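Local coordinates for maleylacetate reductase (Agrobacterium tumefaciens, PDB 3HL0), which probably catalyses the NADH-dependent reduction of maleylacetate to 3-oxoadipate in the breakdown of gamma-resorcylate, at residues M167-L181 against A194-P206. Numbering follows the deposited sequence.
Sequences MTSGLNAMAHAAEAL and AVEGLRAMIEALP
With CG anti to its carbonyl carbon (chi1 -69°) and a bend only at the last torsion (chi3 59°), selenomethionine Met174 slides past Met201 in the opposite sense and enters a hole formed by Leu198, Met201, Ile202 and Leu205. Its CG lies 3.6 Å from Met201 CB, and the bend carries its CE across Ile202 at roughly a right angle, 3.6 Å from Ile202 CG1. The complementary knob is Leu205, set among Met167, Gly170, Leu171 and Met174. Because Gly170 carries no side chain, Leu205 CD1 can settle 3.8 Å from Gly170 CA, on the backbone itself. Met167, also a selenomethionine, bends at chi2 and again at chi3, which lays SE and CE against the carbonyl oxygen of Leu205.

Small residues draw the other end together: Ala177 CB is 3.8 Å from Ala194 CB and 3.6 Å from Leu198 CG. Beyond them, Leu181 meets Leu198 tip to tip, while its other branch crosses Val195, with Leu181 CD2 3.8 Å from Val195 CG2. Helix 289-300 packs on Met174 through Leu293 and Phe296, whereas helix 215-234 touches Ala177 and Ala180. These interlocking knobs join the two arms of a near-antiparallel helical hairpin, whose segments here cross at -150° with axes 8.6 Å apart at closest approach, in the all-helical C-terminal domain of the iron-containing alcohol dehydrogenase fold.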
HETATM    1  N   MSE A 167       3.054  -7.904  10.864  1.00 10.07           N
HETATM    2  CA  MSE A 167       2.095  -8.127  11.957  1.00 10.65           C
HETATM    3  C   MSE A 167       0.670  -8.301  11.414  1.00 11.33           C
HETATM    4  O   MSE A 167      -0.029  -9.238  11.803  1.00 10.89           O
HETATM    5  CB  MSE A 167       2.132  -6.988  12.968  1.00 11.42           C
HETATM    6  CG  MSE A 167       3.503  -6.767  13.649  1.00 13.10           C
HETATM    7 SE   MSE A 167       4.277  -8.312  14.518  0.75 10.15          SE
HETATM    8  CE  MSE A 167       5.504  -8.874  13.178  1.00 14.28           C
ATOM      9  N   THR A 168       0.241  -7.421  10.509  1.00  9.58           N
ATOM     10  CA  THR A 168      -1.158  -7.516  10.053  1.00  9.61           C
ATOM     11  C   THR A 168      -1.339  -8.711   9.100  1.00  8.85           C
ATOM     12  O   THR A 168      -2.375  -9.410   9.168  1.00  9.22           O
ATOM     13  CB  THR A 168      -1.674  -6.218   9.400  1.00 10.03           C
ATOM     14  OG1 THR A 168      -0.732  -5.844   8.380  1.00 11.14           O
ATOM     15  CG2 THR A 168      -1.721  -5.140  10.471  1.00 10.92           C
ATOM     16  N   SER A 169      -0.351  -8.991   8.245  1.00  8.83           N
ATOM     17  CA  SER A 169      -0.452 -10.169   7.409  1.00  9.40           C
ATOM     18  C   SER A 169      -0.435 -11.425   8.294  1.00  8.12           C
ATOM     19  O   SER A 169      -1.140 -12.403   7.989  1.00  8.27           O
ATOM     20  CB  SER A 169       0.733 -10.198   6.412  1.00  9.65           C
ATOM     21  OG  SER A 169       0.602 -11.330   5.490  1.00 10.70           O
ATOM     22  N   GLY A 170       0.342 -11.404   9.392  1.00  7.80           N
ATOM     23  CA  GLY A 170       0.397 -12.566  10.323  1.00  7.49           C
ATOM     24  C   GLY A 170      -0.972 -12.769  10.942  1.00  7.11           C
ATOM     25  O   GLY A 170      -1.437 -13.904  11.081  1.00  8.36           O
ATOM     26  N   LEU A 171      -1.656 -11.660  11.325  1.00  6.72           N
ATOM     27  CA  LEU A 171      -3.022 -11.800  11.837  1.00  8.68           C
ATOM     28  C   LEU A 171      -4.017 -12.282  10.775  1.00  7.34           C
ATOM     29  O   LEU A 171      -4.965 -13.008  11.110  1.00  7.97           O
ATOM     30  CB  LEU A 171      -3.509 -10.493  12.518  1.00  8.50           C
ATOM     31  CG  LEU A 171      -2.767 -10.160  13.818  1.00  9.67           C
ATOM     32  CD1 LEU A 171      -2.990  -8.651  14.132  1.00 12.20           C
ATOM     33  CD2 LEU A 171      -3.277 -11.029  14.955  1.00 12.76           C
ATOM     34  N   ASN A 172      -3.821 -11.883   9.505  1.00  8.73           N
ATOM     35  CA  ASN A 172      -4.623 -12.410   8.389  1.00  8.51           C
ATOM     36  C   ASN A 172      -4.489 -13.938   8.297  1.00  8.94           C
ATOM     37  O   ASN A 172      -5.482 -14.666   8.123  1.00  8.35           O
ATOM     38  CB  ASN A 172      -4.159 -11.723   7.074  1.00  9.78           C
ATOM     39  CG  ASN A 172      -4.985 -12.100   5.835  1.00 11.46           C
ATOM     40  OD1 ASN A 172      -6.096 -12.642   5.883  1.00 14.60           O
ATOM     41  ND2 ASN A 172      -4.421 -11.766   4.690  1.00 12.12           N
ATOM     42  N   ALA A 173      -3.262 -14.431   8.439  1.00  7.80           N
ATOM     43  CA  ALA A 173      -3.045 -15.893   8.456  1.00  8.69           C
ATOM     44  C   ALA A 173      -3.808 -16.521   9.616  1.00  8.51           C
ATOM     45  O   ALA A 173      -4.543 -17.515   9.450  1.00  8.52           O
ATOM     46  CB  ALA A 173      -1.517 -16.209   8.587  1.00  8.27           C
HETATM   47  N   MSE A 174      -3.640 -15.945  10.793  1.00  7.28           N
HETATM   48  CA  MSE A 174      -4.301 -16.487  12.000  1.00  7.50           C
HETATM   49  C   MSE A 174      -5.822 -16.532  11.807  1.00  7.78           C
HETATM   50  O   MSE A 174      -6.495 -17.454  12.297  1.00  7.94           O
HETATM   51  CB  MSE A 174      -3.966 -15.677  13.245  1.00  7.75           C
HETATM   52  CG  MSE A 174      -2.518 -15.869  13.595  1.00  6.40           C
HETATM   53 SE   MSE A 174      -1.943 -14.782  15.080  0.75  8.55          SE
HETATM   54  CE  MSE A 174      -3.115 -15.397  16.385  1.00 13.47           C
ATOM     55  N   ALA A 175      -6.376 -15.547  11.088  1.00  7.28           N
ATOM     56  CA  ALA A 175      -7.813 -15.566  10.846  1.00  8.41           C
ATOM     57  C   ALA A 175      -8.291 -16.815  10.092  1.00  7.30           C
ATOM     58  O   ALA A 175      -9.352 -17.344  10.384  1.00  7.09           O
ATOM     59  CB  ALA A 175      -8.232 -14.276  10.080  1.00  8.75           C
ATOM     60  N   HIS A 176      -7.495 -17.265   9.100  1.00  7.65           N
ATOM     61  CA  HIS A 176      -7.843 -18.483   8.321  1.00  7.45           C
ATOM     62  C   HIS A 176      -7.929 -19.655   9.305  1.00  7.33           C
ATOM     63  O   HIS A 176      -8.897 -20.434   9.243  1.00  8.74           O
ATOM     64  CB  HIS A 176      -6.763 -18.809   7.286  1.00  8.01           C
ATOM     65  CG  HIS A 176      -6.350 -17.687   6.377  1.00  8.48           C
ATOM     66  ND1 HIS A 176      -7.189 -16.687   5.928  1.00  9.87           N
ATOM     67  CD2 HIS A 176      -5.141 -17.465   5.788  1.00  8.93           C
ATOM     68  CE1 HIS A 176      -6.507 -15.871   5.132  1.00 10.24           C
ATOM     69  NE2 HIS A 176      -5.271 -16.352   5.003  1.00  9.18           N
ATOM     70  N   ALA A 177      -6.936 -19.765  10.196  1.00  7.89           N
ATOM     71  CA  ALA A 177      -6.912 -20.907  11.154  1.00  8.41           C
ATOM     72  C   ALA A 177      -8.030 -20.842  12.161  1.00  8.52           C
ATOM     73  O   ALA A 177      -8.676 -21.847  12.466  1.00  7.72           O
ATOM     74  CB  ALA A 177      -5.578 -20.959  11.863  1.00  7.49           C
ATOM     75  N   ALA A 178      -8.305 -19.633  12.673  1.00  7.51           N
ATOM     76  CA  ALA A 178      -9.316 -19.478  13.685  1.00  8.29           C
ATOM     77  C   ALA A 178     -10.686 -19.908  13.132  1.00  8.76           C
ATOM     78  O   ALA A 178     -11.431 -20.667  13.777  1.00  9.02           O
ATOM     79  CB  ALA A 178      -9.346 -18.021  14.168  1.00  9.15           C
ATOM     80  N   GLU A 179     -11.019 -19.452  11.920  1.00  8.35           N
ATOM     81  CA  GLU A 179     -12.323 -19.832  11.346  1.00  8.62           C
ATOM     82  C   GLU A 179     -12.363 -21.314  10.942  1.00  8.84           C
ATOM     83  O   GLU A 179     -13.430 -21.922  10.961  1.00  8.64           O
ATOM     84  CB  GLU A 179     -12.733 -18.938  10.160  1.00 11.39           C
ATOM     85  CG  GLU A 179     -13.028 -17.508  10.587  1.00 11.30           C
ATOM     86  CD  GLU A 179     -14.252 -16.930   9.840  1.00 11.30           C
ATOM     87  OE1 GLU A 179     -14.213 -16.744   8.612  1.00 10.07           O
ATOM     88  OE2 GLU A 179     -15.272 -16.737  10.510  1.00  9.87           O
ATOM     89  N   ALA A 180     -11.215 -21.867  10.558  1.00  7.93           N
ATOM     90  CA  ALA A 180     -11.196 -23.294  10.229  1.00  8.03           C
ATOM     91  C   ALA A 180     -11.677 -24.144  11.420  1.00  8.85           C
ATOM     92  O   ALA A 180     -12.279 -25.220  11.213  1.00  9.50           O
ATOM     93  CB  ALA A 180      -9.813 -23.713   9.804  1.00  9.17           C
ATOM     94  N   LEU A 181     -11.411 -23.695  12.640  1.00  8.66           N
ATOM     95  CA  LEU A 181     -11.804 -24.509  13.815  1.00  7.41           C
ATOM     96  C   LEU A 181     -13.316 -24.743  13.919  1.00  8.49           C
ATOM     97  O   LEU A 181     -13.747 -25.778  14.473  1.00  8.93           O
ATOM     98  CB  LEU A 181     -11.316 -23.847  15.103  1.00  7.48           C
ATOM     99  CG  LEU A 181      -9.792 -23.749  15.222  1.00  7.44           C
ATOM    100  CD1 LEU A 181      -9.432 -22.924  16.481  1.00 11.13           C
ATOM    101  CD2 LEU A 181      -9.140 -25.170  15.258  1.00 11.23           C
ATOM    102  N   ALA A 194      -4.721 -26.141  11.848  1.00  9.17           N
ATOM    103  CA  ALA A 194      -5.099 -24.769  12.306  1.00  9.88           C
ATOM    104  C   ALA A 194      -4.513 -24.455  13.652  1.00  9.45           C
ATOM    105  O   ALA A 194      -3.994 -23.347  13.869  1.00  8.15           O
ATOM    106  CB  ALA A 194      -6.652 -24.610  12.324  1.00  8.77           C
ATOM    107  N   VAL A 195      -4.588 -25.390  14.590  1.00  7.10           N
ATOM    108  CA  VAL A 195      -4.048 -25.135  15.920  1.00  8.65           C
ATOM    109  C   VAL A 195      -2.524 -24.948  15.834  1.00  9.61           C
ATOM    110  O   VAL A 195      -1.946 -24.048  16.463  1.00  9.08           O
ATOM    111  CB  VAL A 195      -4.439 -26.261  16.904  1.00  9.46           C
ATOM    112  CG1 VAL A 195      -3.724 -26.029  18.238  1.00 10.11           C
ATOM    113  CG2 VAL A 195      -5.952 -26.206  17.099  1.00 11.52           C
ATOM    114  N   GLU A 196      -1.852 -25.795  15.062  1.00  8.98           N
ATOM    115  CA  GLU A 196      -0.404 -25.685  14.920  1.00  9.94           C
ATOM    116  C   GLU A 196      -0.017 -24.359  14.234  1.00 10.28           C
ATOM    117  O   GLU A 196       0.966 -23.742  14.659  1.00 10.24           O
ATOM    118  CB  GLU A 196       0.130 -26.888  14.152  1.00 10.16           C
ATOM    119  CG  GLU A 196       1.621 -26.821  13.860  1.00 12.25           C
ATOM    120  CD  GLU A 196       2.536 -27.019  15.057  1.00 14.39           C
ATOM    121  OE1 GLU A 196       2.118 -27.074  16.241  1.00 15.06           O
ATOM    122  OE2 GLU A 196       3.751 -27.095  14.774  1.00 18.30           O
ATOM    123  N   GLY A 197      -0.770 -23.941  13.201  1.00  8.41           N
ATOM    124  CA  GLY A 197      -0.530 -22.650  12.541  1.00  9.06           C
ATOM    125  C   GLY A 197      -0.690 -21.500  13.522  1.00  9.95           C
ATOM    126  O   GLY A 197       0.141 -20.591  13.550  1.00 10.68           O
ATOM    127  N   LEU A 198      -1.755 -21.525  14.311  1.00  8.08           N
ATOM    128  CA  LEU A 198      -1.919 -20.498  15.381  1.00  8.48           C
ATOM    129  C   LEU A 198      -0.775 -20.496  16.375  1.00  9.84           C
ATOM    130  O   LEU A 198      -0.284 -19.416  16.747  1.00 10.95           O
ATOM    131  CB  LEU A 198      -3.267 -20.733  16.096  1.00  8.07           C
ATOM    132  CG  LEU A 198      -4.503 -20.411  15.230  1.00  8.53           C
ATOM    133  CD1 LEU A 198      -5.763 -21.094  15.782  1.00  8.81           C
ATOM    134  CD2 LEU A 198      -4.708 -18.865  15.135  1.00 11.66           C
ATOM    135  N   ARG A 199      -0.343 -21.673  16.825  0.50  9.78           N
ATOM    136  CA  ARG A 199       0.739 -21.760  17.791  0.50 10.01           C
ATOM    137  C   ARG A 199       2.053 -21.176  17.221  0.50 10.33           C
ATOM    138  O   ARG A 199       2.815 -20.487  17.930  0.50 11.45           O
ATOM    139  CB  ARG A 199       0.921 -23.219  18.238  0.50 10.25           C
ATOM    140  CG  ARG A 199       1.873 -23.362  19.353  0.50  9.63           C
ATOM    141  CD  ARG A 199       2.562 -24.759  19.367  0.50 12.89           C
ATOM    142  NE  ARG A 199       3.265 -24.998  18.105  0.50 14.37           N
ATOM    143  CZ  ARG A 199       4.450 -24.489  17.777  0.50 16.25           C
ATOM    144  NH1 ARG A 199       4.986 -24.749  16.586  0.50 13.28           N
ATOM    145  NH2 ARG A 199       5.106 -23.718  18.644  0.50 17.62           N
ATOM    146  N   ALA A 200       2.306 -21.411  15.932  1.00  9.95           N
ATOM    147  CA  ALA A 200       3.481 -20.896  15.251  1.00  9.82           C
ATOM    148  C   ALA A 200       3.410 -19.366  15.141  1.00 10.40           C
ATOM    149  O   ALA A 200       4.407 -18.699  15.451  1.00 10.49           O
ATOM    150  CB  ALA A 200       3.651 -21.545  13.890  1.00 11.49           C
HETATM  151  N   MSE A 201       2.254 -18.832  14.761  0.50  9.84           N
HETATM  152  CA  MSE A 201       2.166 -17.377  14.567  0.50 10.53           C
HETATM  153  C   MSE A 201       2.255 -16.661  15.928  0.50 10.40           C
HETATM  154  O   MSE A 201       2.885 -15.608  16.024  0.50 10.13           O
HETATM  155  CB  MSE A 201       0.888 -16.987  13.834  0.50 10.07           C
HETATM  156  CG  MSE A 201       0.588 -17.766  12.541  0.50 11.66           C
HETATM  157 SE   MSE A 201       2.003 -17.666  11.192  0.35 10.23          SE
HETATM  158  CE  MSE A 201       2.484 -15.809  11.597  0.50  2.00           C
ATOM    159  N   ILE A 202       1.636 -17.235  16.968  1.00 10.82           N
ATOM    160  CA  ILE A 202       1.613 -16.597  18.316  1.00 11.19           C
ATOM    161  C   ILE A 202       3.032 -16.583  18.890  1.00 13.04           C
ATOM    162  O   ILE A 202       3.445 -15.589  19.506  1.00 13.44           O
ATOM    163  CB  ILE A 202       0.566 -17.265  19.221  1.00 12.50           C
ATOM    164  CG1 ILE A 202      -0.816 -16.868  18.721  1.00 12.28           C
ATOM    165  CG2 ILE A 202       0.684 -16.853  20.676  1.00 12.50           C
ATOM    166  CD1 ILE A 202      -1.964 -17.734  19.372  1.00 12.64           C
ATOM    167  N   GLU A 203       3.788 -17.634  18.629  1.00 12.95           N
ATOM    168  CA  GLU A 203       5.178 -17.683  19.038  1.00 14.47           C
ATOM    169  C   GLU A 203       6.066 -16.706  18.270  1.00 14.52           C
ATOM    170  O   GLU A 203       6.888 -15.974  18.891  1.00 15.70           O
ATOM    171  CB  GLU A 203       5.711 -19.113  18.879  1.00 16.18           C
ATOM    172  CG  GLU A 203       7.142 -19.242  19.354  1.00 22.80           C
ATOM    173  CD  GLU A 203       7.604 -20.683  19.370  1.00 29.77           C
ATOM    174  OE1 GLU A 203       8.307 -21.083  18.427  1.00 32.93           O
ATOM    175  OE2 GLU A 203       7.248 -21.413  20.330  1.00 36.56           O
ATOM    176  N   ALA A 204       5.926 -16.703  16.946  1.00 12.57           N
ATOM    177  CA  ALA A 204       6.860 -16.041  16.041  1.00 12.12           C
ATOM    178  C   ALA A 204       6.627 -14.550  15.917  1.00 12.86           C
ATOM    179  O   ALA A 204       7.605 -13.805  15.864  1.00 13.15           O
ATOM    180  CB  ALA A 204       6.863 -16.668  14.646  1.00 12.99           C
ATOM    181  N   LEU A 205       5.373 -14.098  15.798  1.00 11.24           N
ATOM    182  CA  LEU A 205       5.167 -12.674  15.454  1.00 10.26           C
ATOM    183  C   LEU A 205       5.758 -11.686  16.481  1.00 10.78           C
ATOM    184  O   LEU A 205       6.342 -10.719  16.030  1.00 11.03           O
ATOM    185  CB  LEU A 205       3.668 -12.384  15.209  1.00 10.47           C
ATOM    186  CG  LEU A 205       3.169 -13.084  13.932  1.00  8.92           C
ATOM    187  CD1 LEU A 205       1.620 -13.003  13.861  1.00 11.55           C
ATOM    188  CD2 LEU A 205       3.791 -12.515  12.627  1.00 12.19           C
ATOM    189  N   PRO A 206       5.645 -11.941  17.808  1.00 11.73           N
ATOM    190  CA  PRO A 206       6.271 -10.995  18.768  1.00 13.00           C
ATOM    191  C   PRO A 206       7.783 -10.928  18.623  1.00 14.73           C
ATOM    192  O   PRO A 206       8.388  -9.843  18.835  1.00 15.05           O
ATOM    193  CB  PRO A 206       5.905 -11.583  20.137  1.00 13.68           C
ATOM    194  CG  PRO A 206       4.596 -12.320  19.857  1.00 12.92           C
ATOM    195  CD  PRO A 206       4.874 -12.975  18.524  1.00 12.08           C
TER